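Local coordinates for putative mannose-6-phosphate isomerase YvyI (Bacillus subtilis, PDB 1QWR), which catalyses the reversible conversion of D-mannose 6-phosphate to D-fructose 6-phosphate as a zinc-dependent type 1 isomerase, at residues L11-L25 with Y31-I44. Residues are numbered along the deposited sequence; the frame is centred on the assembly and turned at random.
Sequences LTPVFKEKIWGGTAL and YSIPSESTGECWAI. With SO4 (sulfate ion), chain C; ACT (acetate ion), chain F.
Val14 pairs with Trp42 and Lys16 with Glu40 across antiparallel strands 14-17 and 38-44, directions 159° apart. Lys16 O receives a near-straight bond from Glu40 N (3.2 Å) and a weak one from Gly39 N, a classic beta bulge. Packing is tight around Phe15 and Cys41. Phe15 CG lies anti to its carbonyl carbon (chi1 -63°), and the ring forms an offset edge-to-face pair with Tyr31, the Phe15 edge toward the Tyr31 face, planes 60° apart; Phe15 CZ comes 3.5 Å from Tyr31 CB. Ile33 CG2 lies over one Phe15 face, toward the ring's rim, and Cys41 SG lies 3.7 Å obliquely from Phe15 CE1.

On the opposite face of the sheet, the Lys16 chain lies over the Trp42 indole: Lys16 CG is 3.4 Å from Trp42 NE1, CE makes a CH-pi contact, and NZ a cation-pi one while hydrogen-bonding Lys49 O. Trp42 NE1 donates to Glu40 OE1 (2.7 Å), nearly in the indole plane. A leucine at Trp42 would probably leave Glu40 OE1 without this donor and Lys16 without its aromatic platform. Glu40 OE2 reaches Lys18 NZ through a water; Lys18 NZ and Trp20 NE1 both hold sulfate O2 (2.9 Å each); Arg196, probably catalytic, binds the same sulfate, consistent with a substrate-phosphate site. The solvent side is looser: Glu17 and Pro34 are exposed, and Glu17 OE1 only lies alongside Ser35 OG (3.6 Å), without a hydrogen bond.

Within the cupin-type catalytic domain, strand 38-44 pairs with 85-92, whose Lys88 salt-bridges Glu40, strand 9-17 pairs with 53-54 and 296-299, and helix 24-29 links the segments.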
loop_
_atom_site.group_PDB
_atom_site.type_symbol
_atom_site.label_atom_id
_atom_site.label_comp_id
_atom_site.label_asym_id
_atom_site.label_seq_id
_atom_site.Cartn_x
_atom_site.Cartn_y
_atom_site.Cartn_z
ATOM N N LEU A 11 -1.804 3.387 14.899
ATOM C CA LEU A 11 -2.158 2.001 14.640
ATOM C C LEU A 11 -1.007 1.047 14.892
ATOM O O LEU A 11 0.128 1.315 14.531
ATOM C CB LEU A 11 -2.632 1.847 13.185
ATOM C CG LEU A 11 -3.838 2.772 12.974
ATOM C CD1 LEU A 11 -4.207 2.875 11.525
ATOM C CD2 LEU A 11 -4.998 2.227 13.820
ATOM N N THR A 12 -1.324 -0.080 15.509
ATOM C CA THR A 12 -0.317 -1.096 15.787
ATOM C C THR A 12 -0.247 -1.998 14.578
ATOM O O THR A 12 -1.263 -2.529 14.140
ATOM C CB THR A 12 -0.709 -1.945 16.985
ATOM O OG1 THR A 12 -0.717 -1.119 18.150
ATOM C CG2 THR A 12 0.296 -3.108 17.165
ATOM N N PRO A 13 0.956 -2.202 14.034
ATOM C CA PRO A 13 1.142 -3.054 12.854
ATOM C C PRO A 13 0.832 -4.551 13.001
ATOM O O PRO A 13 1.006 -5.150 14.066
ATOM C CB PRO A 13 2.598 -2.799 12.470
ATOM C CG PRO A 13 3.262 -2.450 13.766
ATOM C CD PRO A 13 2.228 -1.612 14.487
ATOM N N VAL A 14 0.388 -5.127 11.892
ATOM C CA VAL A 14 0.057 -6.541 11.760
ATOM C C VAL A 14 1.080 -7.060 10.750
ATOM O O VAL A 14 1.441 -6.323 9.832
ATOM C CB VAL A 14 -1.351 -6.702 11.152
ATOM C CG1 VAL A 14 -1.638 -8.162 10.832
ATOM C CG2 VAL A 14 -2.384 -6.156 12.129
ATOM N N PHE A 15 1.544 -8.302 10.888
ATOM C CA PHE A 15 2.536 -8.814 9.947
ATOM C C PHE A 15 2.128 -10.097 9.238
ATOM O O PHE A 15 1.372 -10.902 9.778
ATOM C CB PHE A 15 3.877 -9.024 10.662
ATOM C CG PHE A 15 4.473 -7.750 11.204
ATOM C CD1 PHE A 15 5.198 -6.892 10.380
ATOM C CD2 PHE A 15 4.257 -7.385 12.522
ATOM C CE1 PHE A 15 5.698 -5.666 10.871
ATOM C CE2 PHE A 15 4.743 -6.177 13.022
ATOM C CZ PHE A 15 5.466 -5.313 12.194
ATOM N N LYS A 16 2.648 -10.287 8.027
ATOM C CA LYS A 16 2.344 -11.481 7.253
ATOM C C LYS A 16 3.605 -12.129 6.701
ATOM O O LYS A 16 4.389 -11.482 6.016
ATOM C CB LYS A 16 1.434 -11.157 6.060
ATOM C CG LYS A 16 0.087 -10.566 6.418
ATOM C CD LYS A 16 -0.766 -11.543 7.226
ATOM C CE LYS A 16 -2.183 -11.012 7.392
ATOM N NZ LYS A 16 -2.947 -11.809 8.395
ATOM N N GLU A 17 3.786 -13.414 6.985
ATOM C CA GLU A 17 4.929 -14.150 6.444
ATOM C C GLU A 17 4.735 -14.387 4.943
ATOM O O GLU A 17 3.612 -14.567 4.474
ATOM C CB GLU A 17 5.061 -15.506 7.143
ATOM C CG GLU A 17 5.530 -15.417 8.564
ATOM C CD GLU A 17 5.516 -16.768 9.261
ATOM O OE1 GLU A 17 6.009 -17.757 8.672
ATOM O OE2 GLU A 17 5.014 -16.835 10.400
ATOM N N LYS A 18 5.834 -14.390 4.198
ATOM C CA LYS A 18 5.793 -14.608 2.757
ATOM C C LYS A 18 7.057 -15.348 2.355
ATOM O O LYS A 18 8.135 -15.084 2.904
ATOM C CB LYS A 18 5.745 -13.275 2.014
ATOM C CG LYS A 18 4.419 -12.527 2.129
ATOM C CD LYS A 18 3.359 -13.149 1.212
ATOM C CE LYS A 18 2.030 -12.395 1.320
ATOM N NZ LYS A 18 1.005 -12.867 0.341
ATOM N N ILE A 19 6.943 -16.255 1.394
ATOM C CA ILE A 19 8.135 -16.976 0.980
ATOM C C ILE A 19 9.162 -15.996 0.437
ATOM O O ILE A 19 10.359 -16.260 0.504
ATOM C CB ILE A 19 7.820 -18.051 -0.097
ATOM C CG1 ILE A 19 7.359 -17.399 -1.407
ATOM C CG2 ILE A 19 6.748 -18.983 0.423
ATOM C CD1 ILE A 19 7.161 -18.422 -2.561
ATOM N N TRP A 20 8.702 -14.853 -0.086
ATOM C CA TRP A 20 9.606 -13.858 -0.647
ATOM C C TRP A 20 9.995 -12.771 0.366
ATOM O O TRP A 20 10.686 -11.802 0.030
ATOM C CB TRP A 20 8.975 -13.204 -1.885
ATOM C CG TRP A 20 7.543 -12.738 -1.702
ATOM C CD1 TRP A 20 6.405 -13.400 -2.087
ATOM C CD2 TRP A 20 7.105 -11.504 -1.101
ATOM N NE1 TRP A 20 5.289 -12.653 -1.763
ATOM C CE2 TRP A 20 5.692 -11.486 -1.162
ATOM C CE3 TRP A 20 7.773 -10.414 -0.520
ATOM C CZ2 TRP A 20 4.928 -10.414 -0.664
ATOM C CZ3 TRP A 20 7.020 -9.352 -0.024
ATOM C CH2 TRP A 20 5.610 -9.362 -0.101
ATOM N N GLY A 21 9.554 -12.949 1.601
ATOM C CA GLY A 21 9.853 -11.976 2.640
ATOM C C GLY A 21 11.227 -12.128 3.273
ATOM O O GLY A 21 11.953 -13.096 3.014
ATOM N N GLY A 22 11.581 -11.157 4.107
ATOM C CA GLY A 22 12.871 -11.174 4.780
ATOM C C GLY A 22 12.779 -10.608 6.185
ATOM O O GLY A 22 11.798 -10.842 6.884
ATOM N N THR A 23 13.804 -9.852 6.590
ATOM C CA THR A 23 13.850 -9.254 7.928
ATOM C C THR A 23 14.004 -7.734 7.852
ATOM O O THR A 23 14.194 -7.091 8.877
ATOM C CB THR A 23 15.055 -9.813 8.790
ATOM O OG1 THR A 23 16.290 -9.505 8.139
ATOM C CG2 THR A 23 14.963 -11.324 8.966
ATOM N N ALA A 24 13.917 -7.153 6.657
ATOM C CA ALA A 24 14.085 -5.705 6.526
ATOM C C ALA A 24 13.125 -4.890 7.398
ATOM O O ALA A 24 13.457 -3.774 7.813
ATOM C CB ALA A 24 13.955 -5.279 5.052
ATOM N N LEU A 25 11.945 -5.433 7.680
ATOM C CA LEU A 25 10.979 -4.695 8.505
ATOM C C LEU A 25 11.523 -4.552 9.922
ATOM O O LEU A 25 11.252 -3.568 10.617
ATOM C CB LEU A 25 9.619 -5.409 8.508
ATOM C CG LEU A 25 8.904 -5.271 7.157
ATOM C CD1 LEU A 25 7.741 -6.259 7.037
ATOM C CD2 LEU A 25 8.377 -3.822 7.044
ATOM N N TYR A 31 10.784 -3.156 13.836
ATOM C CA TYR A 31 9.622 -3.981 14.161
ATOM C C TYR A 31 9.958 -5.389 14.654
ATOM O O TYR A 31 10.950 -5.992 14.249
ATOM C CB TYR A 31 8.727 -4.167 12.932
ATOM C CG TYR A 31 8.101 -2.919 12.365
ATOM C CD1 TYR A 31 7.619 -1.903 13.202
ATOM C CD2 TYR A 31 7.910 -2.788 10.986
ATOM C CE1 TYR A 31 6.949 -0.792 12.671
ATOM C CE2 TYR A 31 7.253 -1.691 10.459
ATOM C CZ TYR A 31 6.772 -0.701 11.303
ATOM O OH TYR A 31 6.097 0.363 10.757
ATOM N N SER A 32 9.090 -5.918 15.509
ATOM C CA SER A 32 9.227 -7.285 15.997
ATOM C C SER A 32 8.421 -8.075 15.005
ATOM O O SER A 32 7.206 -7.916 14.947
ATOM C CB SER A 32 8.599 -7.443 17.380
ATOM O OG SER A 32 9.400 -6.815 18.347
ATOM N N ILE A 33 9.069 -8.927 14.222
ATOM C CA ILE A 33 8.350 -9.683 13.216
ATOM C C ILE A 33 8.175 -11.160 13.584
ATOM O O ILE A 33 8.968 -11.714 14.339
ATOM C CB ILE A 33 9.043 -9.538 11.853
ATOM C CG1 ILE A 33 10.489 -10.036 11.930
ATOM C CG2 ILE A 33 9.041 -8.051 11.429
ATOM C CD1 ILE A 33 11.308 -9.739 10.642
ATOM N N PRO A 34 7.146 -11.817 13.016
ATOM C CA PRO A 34 6.786 -13.225 13.240
ATOM C C PRO A 34 7.785 -14.263 12.773
ATOM O O PRO A 34 7.888 -15.336 13.377
ATOM C CB PRO A 34 5.455 -13.376 12.492
ATOM C CG PRO A 34 5.001 -11.933 12.257
ATOM C CD PRO A 34 6.272 -11.239 11.982
ATOM N N SER A 35 8.479 -13.979 11.676
ATOM C CA SER A 35 9.463 -14.915 11.153
ATOM C C SER A 35 10.590 -14.182 10.451
ATOM O O SER A 35 10.559 -12.951 10.316
ATOM C CB SER A 35 8.800 -15.920 10.194
ATOM O OG SER A 35 8.790 -15.470 8.854
ATOM N N GLU A 36 11.605 -14.930 10.031
ATOM C CA GLU A 36 12.725 -14.323 9.323
ATOM C C GLU A 36 12.380 -14.189 7.835
ATOM O O GLU A 36 13.223 -13.797 7.024
ATOM C CB GLU A 36 14.000 -15.148 9.527
ATOM C CG GLU A 36 14.308 -15.376 11.000
ATOM C CD GLU A 36 14.488 -14.080 11.777
ATOM O OE1 GLU A 36 15.536 -13.427 11.607
ATOM O OE2 GLU A 36 13.580 -13.706 12.556
ATOM N N SER A 37 11.136 -14.522 7.489
ATOM C CA SER A 37 10.638 -14.380 6.117
ATOM C C SER A 37 9.335 -13.598 6.202
ATOM O O SER A 37 8.278 -14.115 5.883
ATOM C CB SER A 37 10.351 -15.742 5.467
ATOM O OG SER A 37 11.549 -16.361 5.043
ATOM N N THR A 38 9.412 -12.352 6.666
ATOM C CA THR A 38 8.210 -11.525 6.795
ATOM C C THR A 38 8.166 -10.582 5.590
ATOM O O THR A 38 9.032 -9.732 5.426
ATOM C CB THR A 38 8.251 -10.726 8.128
ATOM O OG1 THR A 38 8.243 -11.655 9.231
ATOM C CG2 THR A 38 7.035 -9.785 8.250
ATOM N N GLY A 39 7.157 -10.752 4.739
ATOM C CA GLY A 39 7.064 -9.915 3.563
ATOM C C GLY A 39 6.177 -8.697 3.692
ATOM O O GLY A 39 6.429 -7.683 3.037
ATOM N N GLU A 40 5.153 -8.762 4.534
ATOM C CA GLU A 40 4.247 -7.615 4.616
ATOM C C GLU A 40 3.927 -7.102 6.011
ATOM O O GLU A 40 3.780 -7.870 6.959
ATOM C CB GLU A 40 2.912 -7.939 3.917
ATOM C CG GLU A 40 3.038 -8.633 2.540
ATOM C CD GLU A 40 1.715 -8.717 1.756
ATOM O OE1 GLU A 40 0.626 -8.596 2.360
ATOM O OE2 GLU A 40 1.770 -8.924 0.514
ATOM N N CYS A 41 3.851 -5.781 6.111
ATOM C CA CYS A 41 3.417 -5.123 7.323
ATOM C C CYS A 41 2.098 -4.451 6.897
ATOM O O CYS A 41 2.119 -3.554 6.057
ATOM C CB CYS A 41 4.391 -4.030 7.754
ATOM S SG CYS A 41 3.743 -3.005 9.117
ATOM N N TRP A 42 0.967 -4.928 7.422
ATOM C CA TRP A 42 -0.343 -4.336 7.154
ATOM C C TRP A 42 -0.360 -3.211 8.201
ATOM O O TRP A 42 -0.640 -3.424 9.390
ATOM C CB TRP A 42 -1.436 -5.395 7.381
ATOM C CG TRP A 42 -1.412 -6.451 6.283
ATOM C CD1 TRP A 42 -0.347 -6.803 5.497
ATOM C CD2 TRP A 42 -2.510 -7.280 5.861
ATOM N NE1 TRP A 42 -0.718 -7.799 4.607
ATOM C CE2 TRP A 42 -2.040 -8.105 4.815
ATOM C CE3 TRP A 42 -3.844 -7.399 6.272
ATOM C CZ2 TRP A 42 -2.861 -9.038 4.168
ATOM C CZ3 TRP A 42 -4.664 -8.327 5.629
ATOM C CH2 TRP A 42 -4.165 -9.131 4.591
ATOM N N ALA A 43 -0.017 -2.016 7.718
ATOM C CA ALA A 43 0.189 -0.804 8.523
ATOM C C ALA A 43 -1.047 0.005 8.902
ATOM O O ALA A 43 -1.205 0.413 10.050
ATOM C CB ALA A 43 1.215 0.080 7.779
ATOM N N ILE A 44 -1.890 0.292 7.930
ATOM C CA ILE A 44 -3.169 0.942 8.240
ATOM C C ILE A 44 -4.125 -0.056 7.578
ATOM O O ILE A 44 -4.244 -0.124 6.357
ATOM C CB ILE A 44 -3.313 2.337 7.621
ATOM C CG1 ILE A 44 -2.279 3.302 8.254
ATOM C CG2 ILE A 44 -4.726 2.887 7.915
ATOM C CD1 ILE A 44 -1.001 3.541 7.396
HETATM S S SO4 C . 2.125 -12.472 -3.560
HETATM O O1 SO4 C . 3.116 -12.983 -4.540
HETATM O O2 SO4 C . 2.465 -12.935 -2.211
HETATM O O3 SO4 C . 0.772 -12.916 -3.928
HETATM O O4 SO4 C . 2.167 -10.997 -3.582
HETATM C C ACT F . 12.309 -9.766 16.993
HETATM O O ACT F . 11.762 -9.300 18.031
HETATM O OXT ACT F . 11.708 -9.937 15.892
HETATM C CH3 ACT F . 13.827 -9.894 17.004
HETATM O O HOH W 1 0.689 0.063 11.992
HETATM O O HOH W 2 -0.547 -10.168 -0.100
HETATM O O HOH W 3 12.055 -16.995 2.554
HETATM O O HOH W 4 10.820 -8.015 6.890
#